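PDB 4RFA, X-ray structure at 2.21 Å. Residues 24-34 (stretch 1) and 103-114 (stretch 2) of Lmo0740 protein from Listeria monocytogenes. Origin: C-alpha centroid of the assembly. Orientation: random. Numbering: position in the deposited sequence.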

# COMPACT_ATOMS: atom_id res chain seq x y z
N ASP A 24 -24.28 22.54 0.41
CA ASP A 24 -23.31 22.50 -0.71
C ASP A 24 -23.08 21.10 -1.34
O ASP A 24 -22.07 20.87 -2.02
CB ASP A 24 -21.99 23.12 -0.24
CG ASP A 24 -22.12 24.61 0.09
OD1 ASP A 24 -23.03 25.28 -0.45
OD2 ASP A 24 -21.32 25.11 0.90
N TYR A 25 -24.02 20.17 -1.12
CA TYR A 25 -23.89 18.79 -1.61
C TYR A 25 -23.66 18.66 -3.12
O TYR A 25 -22.68 18.04 -3.54
CB TYR A 25 -25.13 17.97 -1.22
CG TYR A 25 -25.09 16.58 -1.78
CD1 TYR A 25 -24.31 15.58 -1.16
CD2 TYR A 25 -25.79 16.25 -2.94
CE1 TYR A 25 -24.26 14.30 -1.68
CE2 TYR A 25 -25.74 14.97 -3.49
CZ TYR A 25 -24.99 14.01 -2.86
OH TYR A 25 -24.96 12.74 -3.38
N TYR A 26 -24.54 19.22 -3.94
CA TYR A 26 -24.45 19.02 -5.41
C TYR A 26 -23.22 19.72 -6.00
O TYR A 26 -22.71 19.37 -7.04
CB TYR A 26 -25.72 19.57 -6.09
CG TYR A 26 -26.90 18.64 -5.93
CD1 TYR A 26 -26.81 17.32 -6.35
CD2 TYR A 26 -28.09 19.08 -5.36
CE1 TYR A 26 -27.87 16.45 -6.20
CE2 TYR A 26 -29.17 18.23 -5.22
CZ TYR A 26 -29.06 16.91 -5.64
OH TYR A 26 -30.12 16.03 -5.51
N LYS A 27 -22.79 20.75 -5.29
CA LYS A 27 -21.59 21.50 -5.59
C LYS A 27 -20.33 20.66 -5.39
O LYS A 27 -19.39 20.79 -6.15
CB LYS A 27 -21.57 22.72 -4.69
CG LYS A 27 -20.29 23.51 -4.64
CD LYS A 27 -20.59 24.84 -3.99
CE LYS A 27 -19.36 25.69 -3.78
NZ LYS A 27 -19.75 26.95 -3.11
N TYR A 28 -20.31 19.79 -4.39
CA TYR A 28 -19.11 19.04 -4.10
C TYR A 28 -19.15 17.54 -4.41
O TYR A 28 -18.15 16.84 -4.26
CB TYR A 28 -18.76 19.25 -2.62
CG TYR A 28 -18.38 20.68 -2.25
CD1 TYR A 28 -17.40 21.35 -2.96
CD2 TYR A 28 -18.98 21.34 -1.18
CE1 TYR A 28 -17.02 22.64 -2.64
CE2 TYR A 28 -18.60 22.64 -0.83
CZ TYR A 28 -17.62 23.28 -1.58
OH TYR A 28 -17.23 24.56 -1.29
N VAL A 29 -20.31 17.02 -4.80
CA VAL A 29 -20.47 15.58 -4.91
C VAL A 29 -21.08 15.30 -6.25
O VAL A 29 -22.11 15.82 -6.57
CB VAL A 29 -21.43 15.00 -3.86
CG1 VAL A 29 -21.60 13.51 -4.10
CG2 VAL A 29 -20.96 15.30 -2.44
N THR A 30 -20.46 14.43 -7.01
CA THR A 30 -20.79 14.25 -8.41
C THR A 30 -20.69 12.75 -8.68
O THR A 30 -19.89 12.12 -8.08
CB THR A 30 -19.77 15.06 -9.24
OG1 THR A 30 -20.34 16.32 -9.56
CG2 THR A 30 -19.35 14.38 -10.47
N LYS A 31 -21.49 12.23 -9.61
CA LYS A 31 -21.54 10.81 -9.92
C LYS A 31 -21.02 10.59 -11.34
O LYS A 31 -21.27 11.41 -12.23
CB LYS A 31 -23.00 10.39 -9.88
CG LYS A 31 -23.23 8.91 -9.91
CD LYS A 31 -24.69 8.59 -9.59
CE LYS A 31 -25.61 8.95 -10.73
NZ LYS A 31 -25.35 8.13 -11.94
N LYS A 32 -20.36 9.45 -11.53
CA LYS A 32 -19.83 9.04 -12.82
C LYS A 32 -20.01 7.53 -13.05
O LYS A 32 -19.67 6.71 -12.17
CB LYS A 32 -18.35 9.36 -12.84
CG LYS A 32 -17.91 10.38 -13.85
CD LYS A 32 -17.82 9.78 -15.23
CE LYS A 32 -17.18 10.80 -16.16
NZ LYS A 32 -17.22 10.32 -17.56
N THR A 33 -20.50 7.15 -14.23
CA THR A 33 -20.72 5.76 -14.54
C THR A 33 -19.87 5.41 -15.76
O THR A 33 -19.58 6.24 -16.61
CB THR A 33 -22.20 5.42 -14.80
OG1 THR A 33 -22.71 6.26 -15.82
CG2 THR A 33 -23.06 5.65 -13.60
N TYR A 34 -19.39 4.17 -15.78
CA TYR A 34 -18.44 3.74 -16.72
C TYR A 34 -18.87 2.36 -17.19
O TYR A 34 -19.67 1.71 -16.54
CB TYR A 34 -17.11 3.57 -16.06
CG TYR A 34 -16.42 4.82 -15.68
CD1 TYR A 34 -16.61 5.40 -14.41
CD2 TYR A 34 -15.54 5.42 -16.58
CE1 TYR A 34 -15.94 6.56 -14.06
CE2 TYR A 34 -14.88 6.57 -16.24
CZ TYR A 34 -15.07 7.13 -14.98
OH TYR A 34 -14.37 8.28 -14.71
N SER A 103 -20.39 -2.68 -15.83
CA SER A 103 -20.41 -1.29 -15.39
C SER A 103 -19.86 -1.06 -13.98
O SER A 103 -19.67 -2.00 -13.19
CB SER A 103 -21.84 -0.74 -15.45
OG SER A 103 -22.61 -1.29 -14.40
N LEU A 104 -19.60 0.22 -13.72
CA LEU A 104 -19.09 0.71 -12.50
C LEU A 104 -19.61 2.14 -12.28
O LEU A 104 -19.69 2.94 -13.25
CB LEU A 104 -17.56 0.68 -12.55
CG LEU A 104 -16.77 1.24 -11.38
CD1 LEU A 104 -15.40 0.55 -11.29
CD2 LEU A 104 -16.62 2.75 -11.45
N MSE A 105 -19.95 2.43 -11.03
CA MSE A 105 -20.46 3.74 -10.61
C MSE A 105 -19.62 4.22 -9.50
O MSE A 105 -19.34 3.48 -8.58
CB MSE A 105 -21.84 3.68 -9.97
CG MSE A 105 -22.33 5.00 -9.33
SE MSE A 105 -24.24 4.72 -8.86
CE MSE A 105 -24.94 4.45 -10.69
N LEU A 106 -19.28 5.49 -9.54
CA LEU A 106 -18.60 6.11 -8.41
C LEU A 106 -19.09 7.48 -8.11
O LEU A 106 -19.79 8.09 -8.92
CB LEU A 106 -17.09 6.14 -8.68
CG LEU A 106 -16.58 6.94 -9.86
CD1 LEU A 106 -16.68 8.43 -9.58
CD2 LEU A 106 -15.14 6.58 -10.13
N TYR A 107 -18.69 7.98 -6.94
CA TYR A 107 -18.94 9.35 -6.56
C TYR A 107 -17.65 10.15 -6.53
O TYR A 107 -16.66 9.73 -5.99
CB TYR A 107 -19.68 9.40 -5.21
CG TYR A 107 -21.15 9.10 -5.38
CD1 TYR A 107 -22.04 10.09 -5.76
CD2 TYR A 107 -21.62 7.81 -5.25
CE1 TYR A 107 -23.39 9.79 -5.96
CE2 TYR A 107 -22.96 7.51 -5.44
CZ TYR A 107 -23.83 8.49 -5.78
OH TYR A 107 -25.14 8.14 -5.98
N LYS A 108 -17.64 11.32 -7.14
CA LYS A 108 -16.48 12.20 -7.03
C LYS A 108 -16.83 13.20 -5.96
O LYS A 108 -17.81 13.92 -6.12
CB LYS A 108 -16.24 12.92 -8.35
CG LYS A 108 -15.10 13.92 -8.33
CD LYS A 108 -14.94 14.56 -9.69
CE LYS A 108 -13.93 15.69 -9.65
NZ LYS A 108 -14.06 16.52 -10.88
N ILE A 109 -16.02 13.28 -4.92
CA ILE A 109 -16.27 14.20 -3.83
C ILE A 109 -15.14 15.19 -3.60
O ILE A 109 -14.00 14.82 -3.36
CB ILE A 109 -16.47 13.46 -2.51
CG1 ILE A 109 -17.56 12.41 -2.65
CG2 ILE A 109 -16.87 14.46 -1.46
CD1 ILE A 109 -17.48 11.30 -1.66
N ASP A 110 -15.47 16.47 -3.63
CA ASP A 110 -14.47 17.49 -3.44
C ASP A 110 -13.84 17.22 -2.10
O ASP A 110 -14.51 16.98 -1.11
CB ASP A 110 -15.08 18.88 -3.55
CG ASP A 110 -14.14 19.96 -3.06
OD1 ASP A 110 -13.87 19.99 -1.83
OD2 ASP A 110 -13.67 20.74 -3.92
N ALA A 111 -12.51 17.22 -2.10
CA ALA A 111 -11.73 16.79 -0.96
C ALA A 111 -11.76 17.79 0.21
O ALA A 111 -11.89 17.41 1.40
CB ALA A 111 -10.29 16.55 -1.43
N ASP A 112 -11.64 19.07 -0.10
CA ASP A 112 -11.85 20.10 0.95
C ASP A 112 -13.19 19.92 1.71
O ASP A 112 -13.20 19.90 2.96
CB ASP A 112 -11.77 21.52 0.37
CG ASP A 112 -10.40 22.16 0.57
OD1 ASP A 112 -9.37 21.52 0.26
OD2 ASP A 112 -10.35 23.32 1.05
N PHE A 113 -14.28 19.75 0.95
CA PHE A 113 -15.61 19.44 1.50
C PHE A 113 -15.54 18.24 2.40
O PHE A 113 -15.90 18.28 3.56
CB PHE A 113 -16.59 19.13 0.37
CG PHE A 113 -18.01 18.81 0.82
CD1 PHE A 113 -18.75 19.72 1.59
CD2 PHE A 113 -18.65 17.66 0.37
CE1 PHE A 113 -20.07 19.43 1.95
CE2 PHE A 113 -19.96 17.38 0.71
CZ PHE A 113 -20.68 18.26 1.51
N LEU A 114 -15.07 17.14 1.84
CA LEU A 114 -15.06 15.89 2.56
C LEU A 114 -14.19 16.06 3.80
O LEU A 114 -14.59 15.66 4.90
CB LEU A 114 -14.52 14.75 1.68
CG LEU A 114 -14.38 13.43 2.44
CD1 LEU A 114 -15.72 12.96 3.00
CD2 LEU A 114 -13.75 12.36 1.56

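The two stretches are joined by a ladder of backbone hydrogen bonds between antiparallel strands 29-34 and 103-110, whose directions differ by 152°. Its shortest rung runs from Lys-108 N to Thr-30 O, at 2.6 Å, and the return bond from Thr-30 N to Lys-108 O spans 2.8 Å. The same reciprocal pairing recurs two residues further along, where Lys-32 N donates to Leu-106 O at 3.0 Å and Leu-106 N to Lys-32 O at 2.9 Å. Tyr-34 and Leu-104 form the third such pair: Tyr-34 N lies 2.8 Å from Leu-104 O, while the bond from Leu-104 N to Tyr-34 O is longer, at 3.2 Å. Alternate residues form the non-hydrogen-bonded pairs Val-29 with Ile-109, Lys-31 with Tyr-107, and Thr-33 with Met-105. Here the alpha carbons approach carbonyl oxygens instead, as in the 3.3 Å contact of Thr-33 CA with Leu-104 O.

A seventh hydrogen bond extends the ladder to the last residue of the short helix 25-28: Asp-110 N donates to Tyr-28 O across 2.8 Å, nearly straight at 166°. Asp-110 also starts the helix that follows it. Its carboxylate oxygen OD1 accepts from Phe-113 N at 2.8 Å and 175°, a capping bond that satisfies an amide of the first helical turn, while Leu-114 N reaches Asp-110 O at 3.0 Å. One residue thus ends the strand, binds the opposing stretch and caps the helix.

The cap lies beside the tightest side-chain contact. Tyr-28 and Phe-113 both point toward the opposite stretch, and their rings lie near parallel, with planes at 26°, but are slid apart so that they barely overlap, with centroids 4.8 Å apart. The offset brings Tyr-28 CD2 within 3.2 Å of Phe-113 CD1 and places Phe-113 CB over the face of the tyrosine ring, 3.9 Å from its centroid, in a CH-pi contact. Tyr-28 CD1 also packs 3.4 Å from Asp-110 CB. Phe-113 meets Val-29 as well, through CE2 and CG2 at 3.9 Å.

Val-29 carries this apolar contact along the sheet face it shares with Ile-109, Lys-31, Tyr-107, Thr-33 and Met-105. Its CG1 lies 3.8 Å from Tyr-107 CD1. The aliphatic part of Lys-31 covers one face of the Tyr-107 ring, with CG above it and CD 3.7 Å from Tyr-107 OH, so an exposed lysine contributes methylene packing. Met-105, a selenomethionine, finishes the row by setting CE 3.7 Å from Thr-33 CG2.

On the other face, Tyr-34 packs against two leucines of the opposing strand: CD1 meets Leu-104 CD2 and CE1 meets Leu-106 CD2, both at 4.0 Å. Leu-106 CD1 also lies 3.8 Å from Lys-32 CB, although the lysine's end leads away. Lys-108 similarly leads outward, its NZ hydrogen-bonded elsewhere in the structure, leaving its CB 4.0 Å from Thr-30 CG2. Together the two stretches bury 871 Å², summed over both sides.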